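Local coordinates for probable benzoylformate decarboxylase (Rhodococcus jostii, PDB 7ORX), which belongs to the thiamine diphosphate-dependent enzyme family, is built of three alpha/beta domains per chain, and binds thiamine diphosphate and a sodium ion, at residues Arg16-Thr21 with Thr141-Ile146; Pro152-Val157 with Asp215-Asn220. One frame throughout, in Å; residues are numbered along the deposited sequence.

Contact 1 (Arg16-Thr21 with Thr141-Ile146)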
ATOM      1  N   ARG C  16       8.640  11.890  28.326  1.00 78.48           N
ATOM      2  CA  ARG C  16       8.867  11.794  29.801  1.00 79.81           C
ATOM      3  C   ARG C  16       7.513  11.610  30.485  1.00 79.59           C
ATOM      4  O   ARG C  16       7.424  10.793  31.387  1.00 79.03           O
ATOM      5  CB  ARG C  16       9.575  13.013  30.409  1.00 82.93           C
ATOM      6  CG  ARG C  16       9.763  12.875  31.920  1.00 85.18           C
ATOM      7  CD  ARG C  16      10.410  14.024  32.696  1.00 87.32           C
ATOM      8  NE  ARG C  16      11.702  14.402  32.144  1.00 88.11           N
ATOM      9  CZ  ARG C  16      11.911  15.372  31.246  1.00 88.41           C
ATOM     10  NH1 ARG C  16      10.913  16.101  30.787  1.00 88.73           N
ATOM     11  NH2 ARG C  16      13.133  15.626  30.813  1.00 89.18           N
ATOM     12  N   ALA C  17       6.521  12.399  30.075  1.00 80.31           N
ATOM     13  CA  ALA C  17       5.153  12.407  30.635  1.00 80.00           C
ATOM     14  C   ALA C  17       4.560  10.999  30.537  1.00 80.15           C
ATOM     15  O   ALA C  17       3.856  10.593  31.459  1.00 80.38           O
ATOM     16  CB  ALA C  17       4.334  13.396  29.866  1.00 79.69           C
ATOM     17  N   ARG C  18       4.900  10.269  29.466  1.00 80.30           N
ATOM     18  CA  ARG C  18       4.357   8.927  29.117  1.00 79.76           C
ATOM     19  C   ARG C  18       5.284   7.769  29.563  1.00 79.10           C
ATOM     20  O   ARG C  18       5.043   6.633  29.166  1.00 75.24           O
ATOM     21  CB  ARG C  18       4.161   8.861  27.600  1.00 79.95           C
ATOM     22  CG  ARG C  18       3.109   9.800  27.026  1.00 81.88           C
ATOM     23  CD  ARG C  18       1.675   9.644  27.571  1.00 84.07           C
ATOM     24  NE  ARG C  18       0.801  10.518  26.770  1.00 84.70           N
ATOM     25  CZ  ARG C  18       0.482  11.758  27.070  1.00 84.07           C
ATOM     26  NH1 ARG C  18       0.879  12.285  28.202  1.00 87.41           N
ATOM     27  NH2 ARG C  18      -0.246  12.475  26.249  1.00 84.63           N
ATOM     28  N   GLY C  19       6.344   8.037  30.323  1.00 82.03           N
ATOM     29  CA  GLY C  19       7.267   7.014  30.839  1.00 81.16           C
ATOM     30  C   GLY C  19       8.251   6.480  29.815  1.00 81.12           C
ATOM     31  O   GLY C  19       8.956   5.573  30.202  1.00 85.57           O
ATOM     32  N   LEU C  20       8.337   6.995  28.587  1.00 80.65           N
ATOM     33  CA  LEU C  20       9.290   6.521  27.528  1.00 81.09           C
ATOM     34  C   LEU C  20      10.666   7.178  27.682  1.00 81.08           C
ATOM     35  O   LEU C  20      11.156   7.767  26.691  1.00 78.46           O
ATOM     36  CB  LEU C  20       8.765   6.818  26.123  1.00 82.88           C
ATOM     37  CG  LEU C  20       7.735   5.833  25.581  1.00 85.59           C
ATOM     38  CD1 LEU C  20       6.434   5.954  26.356  1.00 89.81           C
ATOM     39  CD2 LEU C  20       7.469   6.113  24.114  1.00 87.36           C
ATOM     40  N   THR C  21      11.311   6.982  28.833  1.00 81.52           N
ATOM     41  CA  THR C  21      12.627   7.567  29.170  1.00 82.57           C
ATOM     42  C   THR C  21      13.787   6.614  28.829  1.00 80.56           C
ATOM     43  O   THR C  21      14.932   7.019  29.024  1.00 81.12           O
ATOM     44  CB  THR C  21      12.626   7.953  30.642  1.00 85.31           C
ATOM     45  OG1 THR C  21      12.048   6.851  31.327  1.00 86.28           O
ATOM     46  CG2 THR C  21      11.811   9.193  30.895  1.00 87.13           C
ATOM     47  N   THR C 141       1.380  13.824  16.347  1.00 65.39           N
ATOM     48  CA  THR C 141       1.590  12.538  15.645  1.00 65.28           C
ATOM     49  C   THR C 141       2.213  11.537  16.641  1.00 65.23           C
ATOM     50  O   THR C 141       1.783  10.394  16.688  1.00 64.32           O
ATOM     51  CB  THR C 141       2.427  12.723  14.383  1.00 65.91           C
ATOM     52  OG1 THR C 141       1.679  13.458  13.420  1.00 66.25           O
ATOM     53  CG2 THR C 141       2.827  11.397  13.762  1.00 65.95           C
ATOM     54  N   ILE C 142       3.198  11.950  17.431  1.00 66.08           N
ATOM     55  CA  ILE C 142       3.858  11.066  18.421  1.00 65.78           C
ATOM     56  C   ILE C 142       2.891  10.800  19.567  1.00 65.95           C
ATOM     57  O   ILE C 142       2.805   9.654  19.978  1.00 69.21           O
ATOM     58  CB  ILE C 142       5.211  11.624  18.873  1.00 66.75           C
ATOM     59  CG1 ILE C 142       6.113  11.793  17.649  1.00 66.35           C
ATOM     60  CG2 ILE C 142       5.866  10.715  19.906  1.00 66.15           C
ATOM     61  CD1 ILE C 142       7.510  12.172  18.003  1.00 67.34           C
ATOM     62  N   ASN C 143       2.148  11.768  20.035  1.00 65.51           N
ATOM     63  CA  ASN C 143       1.084  11.496  21.039  1.00 65.67           C
ATOM     64  C   ASN C 143       0.147  10.420  20.505  1.00 64.58           C
ATOM     65  O   ASN C 143      -0.112   9.446  21.238  1.00 66.10           O
ATOM     66  CB  ASN C 143       0.215  12.704  21.416  1.00 67.42           C
ATOM     67  CG  ASN C 143      -0.583  12.397  22.662  1.00 68.03           C
ATOM     68  OD1 ASN C 143      -0.018  11.945  23.641  1.00 68.57           O
ATOM     69  ND2 ASN C 143      -1.883  12.583  22.641  1.00 68.48           N
ATOM     70  N   GLN C 144      -0.349  10.577  19.282  1.00 63.74           N
ATOM     71  CA  GLN C 144      -1.310   9.621  18.671  1.00 63.27           C
ATOM     72  C   GLN C 144      -0.640   8.232  18.560  1.00 63.66           C
ATOM     73  O   GLN C 144      -1.276   7.209  18.908  1.00 62.24           O
ATOM     74  CB  GLN C 144      -1.739  10.138  17.302  1.00 62.71           C
ATOM     75  CG  GLN C 144      -2.505   9.127  16.491  1.00 62.55           C
ATOM     76  CD  GLN C 144      -3.187   9.733  15.279  1.00 64.08           C
ATOM     77  OE1 GLN C 144      -2.916  10.842  14.779  1.00 64.22           O
ATOM     78  NE2 GLN C 144      -4.136   8.994  14.766  1.00 65.45           N
ATOM     79  N   ALA C 145       0.597   8.190  18.065  1.00 64.26           N
ATOM     80  CA  ALA C 145       1.406   6.962  17.967  1.00 65.22           C
ATOM     81  C   ALA C 145       1.381   6.231  19.308  1.00 65.71           C
ATOM     82  O   ALA C 145       1.141   4.993  19.288  1.00 65.73           O
ATOM     83  CB  ALA C 145       2.827   7.269  17.561  1.00 65.87           C
ATOM     84  N   ILE C 146       1.605   6.930  20.422  1.00 66.48           N
ATOM     85  CA  ILE C 146       1.748   6.252  21.747  1.00 67.12           C
ATOM     86  C   ILE C 146       0.379   5.729  22.160  1.00 68.70           C
ATOM     87  O   ILE C 146       0.305   4.578  22.550  1.00 69.69           O
ATOM     88  CB  ILE C 146       2.358   7.179  22.800  1.00 67.10           C
ATOM     89  CG1 ILE C 146       3.814   7.481  22.450  1.00 66.98           C
ATOM     90  CG2 ILE C 146       2.214   6.593  24.198  1.00 67.04           C
ATOM     91  CD1 ILE C 146       4.338   8.742  23.069  1.00 68.42           C
TER
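Bent at chi2, with CG turned away from the carbonyl carbon, the Arg-18 side chain carries its guanidinium to Asn-143, whose CG lies opposite its own backbone N (chi1 -166°) and whose amide swings out from helix 138-149. The two side chains meet where a Schellman motif closes helix 7-17, in the N-terminal thiamine diphosphate-binding domain. Gly-19 is the C-prime residue there: its positive phi, a conformation easy for a residue without a side chain, returns the backbone so that Gly-19 N reaches Arg-16 O and Leu-20 N reaches Leu-15 O. On either side of Gly-19, Arg-18 and Leu-20 both start out toward helix 138-149.

The polar half is a single hydrogen bond, Arg-18 NH2 to Asn-143 OD1, 2.7 Å long and noticeably bent, with an angle of 139° at the hydrogen. The side chains cross nearly at right angles, and the guanidinium and amide planes stand 74° apart. Arginine suits this place because its several N-H groups serve several acceptors: NH2 also bonds to Leu-177 O and NH1 to Leu-178 O, so the arginine, at the end of helix 7-17, joins helix 138-149 and helix 175-179. The side-chain carbonyl of asparagine is a neutral acceptor, as are the two backbone carbonyls, so the guanidinium is bonded here by C=O groups.

Beside this polar link the contact is apolar. Ile-146, almost one helical turn beyond Asn-143, brings its CD1 against both Arg-18 and Leu-20, and branched aliphatic chains suit such a buried interface. The CD1 methyl of Ile-146 lies 4.3 Å from Arg-18 CG, in the aliphatic part of the arginine, and 4.2 Å from Leu-20 CD2.

Contact 2 (Pro152-Val157 with Asp215-Asn220)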
ATOM      1  N   PRO C 152      -6.033  -1.587  22.973  1.00 76.61           N
ATOM      2  CA  PRO C 152      -6.508  -2.894  22.517  1.00 75.46           C
ATOM      3  C   PRO C 152      -6.855  -2.796  21.036  1.00 75.34           C
ATOM      4  O   PRO C 152      -7.576  -1.885  20.648  1.00 75.85           O
ATOM      5  CB  PRO C 152      -7.770  -3.145  23.358  1.00 76.76           C
ATOM      6  CG  PRO C 152      -7.861  -1.959  24.317  1.00 77.91           C
ATOM      7  CD  PRO C 152      -6.506  -1.269  24.329  1.00 76.81           C
ATOM      8  N   ALA C 153      -6.286  -3.661  20.179  1.00 74.24           N
ATOM      9  CA  ALA C 153      -5.282  -4.668  20.496  1.00 72.06           C
ATOM     10  C   ALA C 153      -3.882  -4.089  20.351  1.00 69.51           C
ATOM     11  O   ALA C 153      -3.543  -3.635  19.203  1.00 68.44           O
ATOM     12  CB  ALA C 153      -5.415  -5.779  19.520  1.00 72.92           C
ATOM     13  N   LYS C 154      -3.082  -4.166  21.424  1.00 67.26           N
ATOM     14  CA  LYS C 154      -1.807  -3.429  21.493  1.00 67.01           C
ATOM     15  C   LYS C 154      -0.910  -3.804  20.311  1.00 65.71           C
ATOM     16  O   LYS C 154      -1.097  -4.846  19.720  1.00 66.50           O
ATOM     17  CB  LYS C 154      -1.218  -3.684  22.864  1.00 69.91           C
ATOM     18  CG  LYS C 154      -1.586  -2.693  23.935  1.00 73.59           C
ATOM     19  CD  LYS C 154      -1.478  -3.231  25.372  1.00 79.53           C
ATOM     20  CE  LYS C 154      -2.862  -3.396  26.000  1.00 87.51           C
ATOM     21  NZ  LYS C 154      -3.090  -4.732  26.632  1.00 93.10           N
ATOM     22  N   GLY C 155       0.050  -2.961  19.941  1.00 65.22           N
ATOM     23  CA  GLY C 155       0.952  -3.282  18.823  1.00 63.78           C
ATOM     24  C   GLY C 155       1.856  -2.134  18.403  1.00 62.68           C
ATOM     25  O   GLY C 155       1.757  -1.000  18.850  1.00 63.11           O
ATOM     26  N   PRO C 156       2.811  -2.442  17.523  1.00 61.67           N
ATOM     27  CA  PRO C 156       3.791  -1.464  17.091  1.00 60.65           C
ATOM     28  C   PRO C 156       3.292  -0.427  16.084  1.00 59.98           C
ATOM     29  O   PRO C 156       2.446  -0.732  15.240  1.00 60.06           O
ATOM     30  CB  PRO C 156       4.886  -2.348  16.464  1.00 61.31           C
ATOM     31  CG  PRO C 156       4.151  -3.548  15.966  1.00 62.43           C
ATOM     32  CD  PRO C 156       3.020  -3.772  16.940  1.00 62.41           C
ATOM     33  N   VAL C 157       3.880   0.760  16.176  1.00 59.22           N
ATOM     34  CA  VAL C 157       3.498   1.980  15.393  1.00 59.49           C
ATOM     35  C   VAL C 157       4.794   2.596  14.852  1.00 60.20           C
ATOM     36  O   VAL C 157       5.840   2.400  15.485  1.00 60.42           O
ATOM     37  CB  VAL C 157       2.732   2.953  16.304  1.00 58.07           C
ATOM     38  CG1 VAL C 157       1.568   2.249  16.943  1.00 58.09           C
ATOM     39  CG2 VAL C 157       3.609   3.475  17.412  1.00 57.73           C
ATOM     40  N   ASP C 215      -0.947 -13.886  30.491  1.00 65.64           N
ATOM     41  CA  ASP C 215       0.339 -13.481  31.123  1.00 67.52           C
ATOM     42  C   ASP C 215       0.495 -11.968  30.974  1.00 68.31           C
ATOM     43  O   ASP C 215       0.688 -11.307  31.995  1.00 70.34           O
ATOM     44  CB  ASP C 215       1.556 -14.231  30.562  1.00 69.37           C
ATOM     45  CG  ASP C 215       2.809 -14.143  31.410  1.00 70.45           C
ATOM     46  OD1 ASP C 215       2.711 -14.431  32.650  1.00 69.64           O
ATOM     47  OD2 ASP C 215       3.893 -13.807  30.828  1.00 73.90           O
ATOM     48  N   ALA C 216       0.364 -11.423  29.770  1.00 68.43           N
ATOM     49  CA  ALA C 216       0.408  -9.952  29.499  1.00 67.91           C
ATOM     50  C   ALA C 216      -0.472  -9.167  30.485  1.00 69.22           C
ATOM     51  O   ALA C 216      -0.008  -8.125  30.918  1.00 68.52           O
ATOM     52  CB  ALA C 216       0.026  -9.643  28.080  1.00 66.00           C
ATOM     53  N   ASP C 217      -1.673  -9.647  30.833  1.00 72.05           N
ATOM     54  CA  ASP C 217      -2.676  -8.889  31.645  1.00 74.51           C
ATOM     55  C   ASP C 217      -2.491  -9.215  33.130  1.00 75.65           C
ATOM     56  O   ASP C 217      -3.378  -8.810  33.936  1.00 71.95           O
ATOM     57  CB  ASP C 217      -4.121  -9.147  31.183  1.00 76.62           C
ATOM     58  CG  ASP C 217      -4.617  -8.113  30.144  1.00 81.54           C
ATOM     59  OD1 ASP C 217      -3.751  -7.621  29.312  1.00 79.37           O
ATOM     60  OD2 ASP C 217      -5.891  -7.757  30.169  1.00 89.00           O
ATOM     61  N   ARG C 218      -1.412  -9.952  33.472  1.00 75.55           N
ATOM     62  CA  ARG C 218      -1.045 -10.283  34.876  1.00 76.13           C
ATOM     63  C   ARG C 218      -2.218 -11.001  35.535  1.00 72.51           C
ATOM     64  O   ARG C 218      -2.532 -10.662  36.675  1.00 73.97           O
ATOM     65  CB  ARG C 218      -0.666  -9.013  35.650  1.00 83.19           C
ATOM     66  CG  ARG C 218       0.579  -8.338  35.099  1.00 88.86           C
ATOM     67  CD  ARG C 218       0.823  -6.879  35.455  1.00 94.42           C
ATOM     68  NE  ARG C 218       2.165  -6.752  36.008  1.00102.15           N
ATOM     69  CZ  ARG C 218       3.313  -6.788  35.318  1.00106.10           C
ATOM     70  NH1 ARG C 218       3.342  -6.936  34.004  1.00110.02           N
ATOM     71  NH2 ARG C 218       4.455  -6.666  35.960  1.00105.98           N
ATOM     72  N   ALA C 219      -2.850 -11.935  34.832  1.00 69.43           N
ATOM     73  CA  ALA C 219      -4.046 -12.667  35.301  1.00 69.25           C
ATOM     74  C   ALA C 219      -3.722 -14.137  35.634  1.00 69.94           C
ATOM     75  O   ALA C 219      -4.669 -14.933  35.728  1.00 68.19           O
ATOM     76  CB  ALA C 219      -5.092 -12.584  34.235  1.00 68.52           C
ATOM     77  N   ASN C 220      -2.444 -14.497  35.828  1.00 71.08           N
ATOM     78  CA  ASN C 220      -2.003 -15.891  36.106  1.00 71.04           C
ATOM     79  C   ASN C 220      -2.771 -16.442  37.312  1.00 70.56           C
ATOM     80  O   ASN C 220      -3.370 -17.525  37.166  1.00 68.03           O
ATOM     81  CB  ASN C 220      -0.488 -15.953  36.243  1.00 72.73           C
ATOM     82  CG  ASN C 220       0.223 -15.361  35.045  1.00 74.82           C
ATOM     83  OD1 ASN C 220       0.075 -14.161  34.792  1.00 74.06           O
ATOM     84  ND2 ASN C 220       0.973 -16.197  34.313  1.00 72.60           N
TER
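Lys-154 and Asp-217 face one another across a shallow surface contact, and their charged ends make up nearly all of it. Lys-154 NZ stands 4.0 Å from Asp-217 OD1, a long salt bridge with no hydrogen bond across the segments. The lysine chain, bent at chi3 (-110°) and chi4 (130°), reaches over from the loop 152-157, and the two side chains approach at a slant. A long, flexible lysine suits this gap, since the nearest CA atoms, those of Lys-154 and Ala-216, are still 10.6 Å apart.

The firmer side belongs to the segment 215-220. Asp-217 OD2 accepts a hydrogen bond from Gly-322 N, which probably fixes the carboxylate more than the distant ammonium does and leaves OD1 turned to the lysine. Arg-218, with positive phi, is the C-prime residue of a Schellman motif ending helix 212-216, with Arg-218 N bonded to Asp-215 O. Across this turn Asn-220 ND2 gives a 3.0 Å bond to Asp-215 OD1, which Gly-396 N also meets, while Arg-242 pairs with OD2; an aspartate suits a place where several donors converge. By contrast, the meeting itself is loose: only 38 Å² is buried between the segments, and Lys-154 and Asp-217 are both partly exposed.

Loop 152-157 links helix 138-149 to strand 157-162, with Pro-156 packed on helix 82-90. The partner segment turns from helix 212-216 into helix 220-230, with Ala-219 at the N-cap. The ion pair thus joins a loop beside the sheet of the N-terminal domain to the central domain, where Asp-217 also meets the start of helix 321-331.

In the fold
Contact 1 is buried and lies within one domain, whereas contact 2 is a surface meeting between that domain and the central one. Their centres are about 18 Å apart, and they follow one another along the chain. Helix 138-149 relates them: it supplies half of contact 1, and the loop after it supplies half of contact 2. They also touch, since Val-157 CG2 packs 3.5 Å from Ala-145 O. Each has a Schellman turn in one segment, but the chemistry differs with burial: the buried site joins a hydrogen bond to aliphatic packing, while the surface site rests on one long salt bridge.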